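Local coordinates for Lin2118 protein (Listeria innocua, PDB 3OOU) that is of unknown function but, as a likely response regulator whose AraC-type helix-turn-helix part is this piece, probably binds specific DNA sequences and regulates transcription, at residues P5-Q8 against N9-Y13; T96-T99 against P100-R104. All blocks are in the same frame, centred on the assembly; numbering follows the deposited sequence. Where two conformers were deposited one is given.

Contact 1. Residues P5-Q8 against N9-Y13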
loop_
_atom_site.group_PDB
_atom_site.type_symbol
_atom_site.label_atom_id
_atom_site.label_comp_id
_atom_site.label_asym_id
_atom_site.label_seq_id
_atom_site.Cartn_x
_atom_site.Cartn_y
_atom_site.Cartn_z
ATOM N N PRO A 5 6.482 8.147 19.446
ATOM C CA PRO A 5 5.545 7.030 19.549
ATOM C C PRO A 5 5.721 6.034 18.403
ATOM O O PRO A 5 6.059 6.423 17.279
ATOM C CB PRO A 5 4.178 7.716 19.481
ATOM C CG PRO A 5 4.415 9.047 20.111
ATOM C CD PRO A 5 5.822 9.442 19.707
ATOM N N ILE A 6 5.516 4.755 18.710
ATOM C CA ILE A 6 5.657 3.661 17.750
ATOM C C ILE A 6 4.878 3.908 16.452
ATOM O O ILE A 6 5.390 3.660 15.356
ATOM C CB ILE A 6 5.200 2.322 18.390
ATOM C CG1 ILE A 6 6.124 1.949 19.553
ATOM C CG2 ILE A 6 5.138 1.205 17.345
ATOM C CD1 ILE A 6 5.556 0.893 20.501
ATOM N N ILE A 7 3.646 4.396 16.594
ATOM C CA ILE A 7 2.789 4.654 15.440
ATOM C C ILE A 7 3.437 5.653 14.465
ATOM O O ILE A 7 3.369 5.467 13.255
ATOM C CB ILE A 7 1.347 5.060 15.876
ATOM C CG1 ILE A 7 0.372 5.010 14.692
ATOM C CG2 ILE A 7 1.331 6.409 16.581
ATOM C CD1 ILE A 7 0.123 3.616 14.177
ATOM N N GLN A 8 4.089 6.690 14.992
ATOM C CA GLN A 8 4.782 7.651 14.131
ATOM C C GLN A 8 5.906 6.995 13.336
ATOM O O GLN A 8 6.059 7.257 12.146
ATOM C CB GLN A 8 5.336 8.814 14.944
ATOM C CG GLN A 8 4.274 9.718 15.521
ATOM C CD GLN A 8 4.862 10.800 16.394
ATOM O OE1 GLN A 8 5.924 11.346 16.097
ATOM N NE2 GLN A 8 4.169 11.123 17.477
ATOM N N ASN A 9 6.687 6.142 13.997
ATOM C CA ASN A 9 7.781 5.431 13.339
ATOM C C ASN A 9 7.318 4.499 12.218
ATOM O O ASN A 9 7.946 4.427 11.161
ATOM C CB ASN A 9 8.621 4.664 14.364
ATOM C CG ASN A 9 9.412 5.585 15.271
ATOM O OD1 ASN A 9 9.885 6.639 14.844
ATOM N ND2 ASN A 9 9.566 5.188 16.530
ATOM N N VAL A 10 6.211 3.801 12.458
ATOM C CA VAL A 10 5.599 2.926 11.463
ATOM C C VAL A 10 5.072 3.712 10.268
ATOM O O VAL A 10 5.317 3.336 9.121
ATOM C CB VAL A 10 4.472 2.073 12.100
ATOM C CG1 VAL A 10 3.612 1.388 11.036
ATOM C CG2 VAL A 10 5.076 1.048 13.045
ATOM N N LEU A 11 4.363 4.809 10.541
ATOM C CA LEU A 11 3.825 5.644 9.475
ATOM C C LEU A 11 4.942 6.182 8.592
ATOM O O LEU A 11 4.839 6.143 7.368
ATOM C CB LEU A 11 2.967 6.784 10.037
ATOM C CG LEU A 11 1.636 6.405 10.698
ATOM C CD1 LEU A 11 1.032 7.599 11.417
ATOM C CD2 LEU A 11 0.643 5.826 9.688
ATOM N N SER A 12 6.020 6.659 9.218
ATOM C CA SER A 12 7.170 7.168 8.476
ATOM C C SER A 12 7.872 6.055 7.691
ATOM O O SER A 12 8.280 6.262 6.550
ATOM C CB SER A 12 8.137 7.895 9.415
ATOM O OG SER A 12 7.502 9.030 9.991
ATOM N N TYR A 13 7.987 4.876 8.303
ATOM C CA TYR A 13 8.570 3.701 7.647
ATOM C C TYR A 13 7.848 3.317 6.351
ATOM O O TYR A 13 8.490 2.991 5.350
ATOM C CB TYR A 13 8.568 2.505 8.602
ATOM C CG TYR A 13 9.519 1.398 8.210
ATOM C CD1 TYR A 13 10.839 1.402 8.665
ATOM C CD2 TYR A 13 9.102 0.342 7.399
ATOM C CE1 TYR A 13 11.720 0.389 8.319
ATOM C CE2 TYR A 13 9.979 -0.686 7.049
ATOM C CZ TYR A 13 11.286 -0.651 7.515
ATOM O OH TYR A 13 12.168 -1.654 7.176
#
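The carboxamide of N9 presents one of its faces to the carbonyl oxygen of P5, which lies 3.8 Å from N9 ND2. The oxygen's bond is instead with the backbone: N9 N gives it a weak one, at 3.4 Å. P5 is the N-cap of helix 6-17, and this is the opening of that helix, which packs on helices 24-31 and 35-46 of the AraC-type helix-turn-helix fold. Y13 turns its ring to the rest of the domain, where F31 meets it edge-to-face and H17 lies against it at about 40°. Regular i to i+4 bonding is set by V10 N on I6 O (3.0 Å, N-H...O 162°) and repeated by L11 N on I7 O and S12 N on Q8 O. Beside these bonds the CG2 branch of I6 meets V10 CG2 at 4.3 Å, and both residues also touch L38, so this stripe faces helix 35-46. With CG beside its own backbone N (chi1 -68°), L11 leans back toward the preceding turn, and its CG sits 3.2 Å from I7 O.

Contact 2. Residues T96-T99 against P100-R104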
loop_
_atom_site.group_PDB
_atom_site.type_symbol
_atom_site.label_atom_id
_atom_site.label_comp_id
_atom_site.label_asym_id
_atom_site.label_seq_id
_atom_site.Cartn_x
_atom_site.Cartn_y
_atom_site.Cartn_z
ATOM N N THR A 96 -9.994 3.277 -5.749
ATOM C CA THR A 96 -10.256 4.335 -6.737
ATOM C C THR A 96 -11.684 4.307 -7.276
ATOM O O THR A 96 -12.152 5.294 -7.849
ATOM C CB THR A 96 -9.296 4.295 -7.953
ATOM O OG1 THR A 96 -9.595 3.156 -8.767
ATOM C CG2 THR A 96 -7.830 4.271 -7.516
ATOM N N GLY A 97 -12.360 3.172 -7.110
ATOM C CA GLY A 97 -13.690 2.967 -7.685
ATOM C C GLY A 97 -13.668 2.499 -9.133
ATOM O O GLY A 97 -14.725 2.239 -9.721
ATOM N N GLU A 98 -12.467 2.385 -9.705
ATOM C CA GLU A 98 -12.285 2.016 -11.112
ATOM C C GLU A 98 -11.205 0.945 -11.265
ATOM O O GLU A 98 -10.296 0.857 -10.442
ATOM C CB GLU A 98 -11.890 3.249 -11.939
ATOM C CG GLU A 98 -12.880 4.424 -11.901
ATOM C CD GLU A 98 -14.093 4.240 -12.806
ATOM O OE1 GLU A 98 -14.206 3.194 -13.486
ATOM O OE2 GLU A 98 -14.943 5.158 -12.837
ATOM N N THR A 99 -11.293 0.143 -12.325
ATOM C CA THR A 99 -10.193 -0.763 -12.674
ATOM C C THR A 99 -8.980 0.057 -13.135
ATOM O O THR A 99 -9.143 1.193 -13.611
ATOM C CB THR A 99 -10.581 -1.744 -13.793
ATOM O OG1 THR A 99 -10.852 -1.006 -14.987
ATOM C CG2 THR A 99 -11.806 -2.572 -13.401
ATOM N N PRO A 100 -7.763 -0.504 -12.998
ATOM C CA PRO A 100 -6.568 0.247 -13.397
ATOM C C PRO A 100 -6.599 0.767 -14.832
ATOM O O PRO A 100 -6.335 1.946 -15.059
ATOM C CB PRO A 100 -5.432 -0.762 -13.221
ATOM C CG PRO A 100 -5.931 -1.746 -12.233
ATOM C CD PRO A 100 -7.424 -1.788 -12.349
ATOM N N ASN A 101 -6.922 -0.082 -15.802
ATOM C CA ASN A 101 -6.857 0.387 -17.181
ATOM C C ASN A 101 -8.016 1.324 -17.552
ATOM O O ASN A 101 -7.859 2.182 -18.418
ATOM C CB ASN A 101 -6.655 -0.767 -18.174
ATOM C CG ASN A 101 -5.570 -0.467 -19.213
ATOM O OD1 ASN A 101 -4.558 0.190 -18.915
ATOM N ND2 ASN A 101 -5.771 -0.957 -20.435
ATOM N N ARG A 102 -9.152 1.190 -16.868
ATOM C CA ARG A 102 -10.263 2.142 -16.994
ATOM C C ARG A 102 -9.882 3.514 -16.424
ATOM O O ARG A 102 -10.174 4.549 -17.025
ATOM C CB ARG A 102 -11.513 1.608 -16.287
ATOM C CG ARG A 102 -12.784 2.420 -16.508
ATOM C CD ARG A 102 -13.552 1.947 -17.740
ATOM N NE ARG A 102 -14.573 2.911 -18.146
ATOM C CZ ARG A 102 -14.373 3.904 -19.011
ATOM N NH1 ARG A 102 -13.184 4.077 -19.577
ATOM N NH2 ARG A 102 -15.366 4.728 -19.314
ATOM N N TYR A 103 -9.228 3.512 -15.265
ATOM C CA TYR A 103 -8.724 4.743 -14.652
ATOM C C TYR A 103 -7.760 5.454 -15.597
ATOM O O TYR A 103 -7.847 6.670 -15.790
ATOM C CB TYR A 103 -8.014 4.419 -13.331
ATOM C CG TYR A 103 -7.666 5.632 -12.499
ATOM C CD1 TYR A 103 -8.563 6.125 -11.556
ATOM C CD2 TYR A 103 -6.435 6.278 -12.645
ATOM C CE1 TYR A 103 -8.259 7.234 -10.783
ATOM C CE2 TYR A 103 -6.123 7.400 -11.886
ATOM C CZ TYR A 103 -7.038 7.868 -10.952
ATOM O OH TYR A 103 -6.739 8.965 -10.184
ATOM N N ARG A 104 -6.835 4.686 -16.167
ATOM C CA ARG A 104 -5.881 5.194 -17.140
ATOM C C ARG A 104 -6.603 5.791 -18.348
ATOM O O ARG A 104 -6.212 6.849 -18.839
ATOM C CB ARG A 104 -4.926 4.086 -17.576
ATOM C CG ARG A 104 -3.649 4.584 -18.218
ATOM C CD ARG A 104 -2.699 3.444 -18.487
ATOM N NE ARG A 104 -1.332 3.806 -18.133
ATOM C CZ ARG A 104 -0.281 2.999 -18.210
ATOM N NH1 ARG A 104 -0.413 1.748 -18.640
ATOM N NH2 ARG A 104 0.913 3.451 -17.860
#
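R102 CB rests against T99 OG1 at 3.0 Å, just where the chain turns into helix 100-107. From there CG, anti to the backbone N (chi1 -172°), crosses the E98 side chain at a slant, 3.4 Å from its OE1. A bend at chi2 (89°) then carries the end, from CD to the guanidinium, away from 96-99: R102 NE stays 4.7 Å from E98 OE1, and the guanidinium and carboxylate planes stand 80° apart. The opposite charges may still attract each other, but across these segments the contact is made through the aliphatic CG. T99 is the helix N-cap, followed by P100 in the first turn. Its OG1 accepts a weak capping bond from R102 N at 3.4 Å, while its carbonyl oxygen receives Y103 N more firmly at 2.8 Å. Just upstream, T96 OG1 closes an ST turn by accepting from E98 N (3.1 Å), and it is also bonded to F92 O; G97 between them has positive phi, ending helix 85-96. With CG anti to its backbone N, Y103 reaches back to this turn. E98 CB lies at the ring edge, and T96 CB comes obliquely to Y103 CD1 at 4.1 Å.

How the contacts relate
Contact 1 comes first along the chain, in the opening turns of helix 6-17, and contact 2 follows in series near the C terminus, at the junction of helices 85-96 and 100-107. Neither encloses the other and they do not cross: each joins two adjoining segments. Contact 1 stays within the first turns of its helix and closes no loop, whereas contact 2 closes the short connection between two helices. Their centres are 30 Å apart, on opposite sides of the chain's centre, and their nearest atoms about 19 Å. Contact 1 faces helices 24-31 and 35-46, whereas contact 2 leans on helices 50-68, 73-79 and 85-96, the first of these running through the middle of the fold.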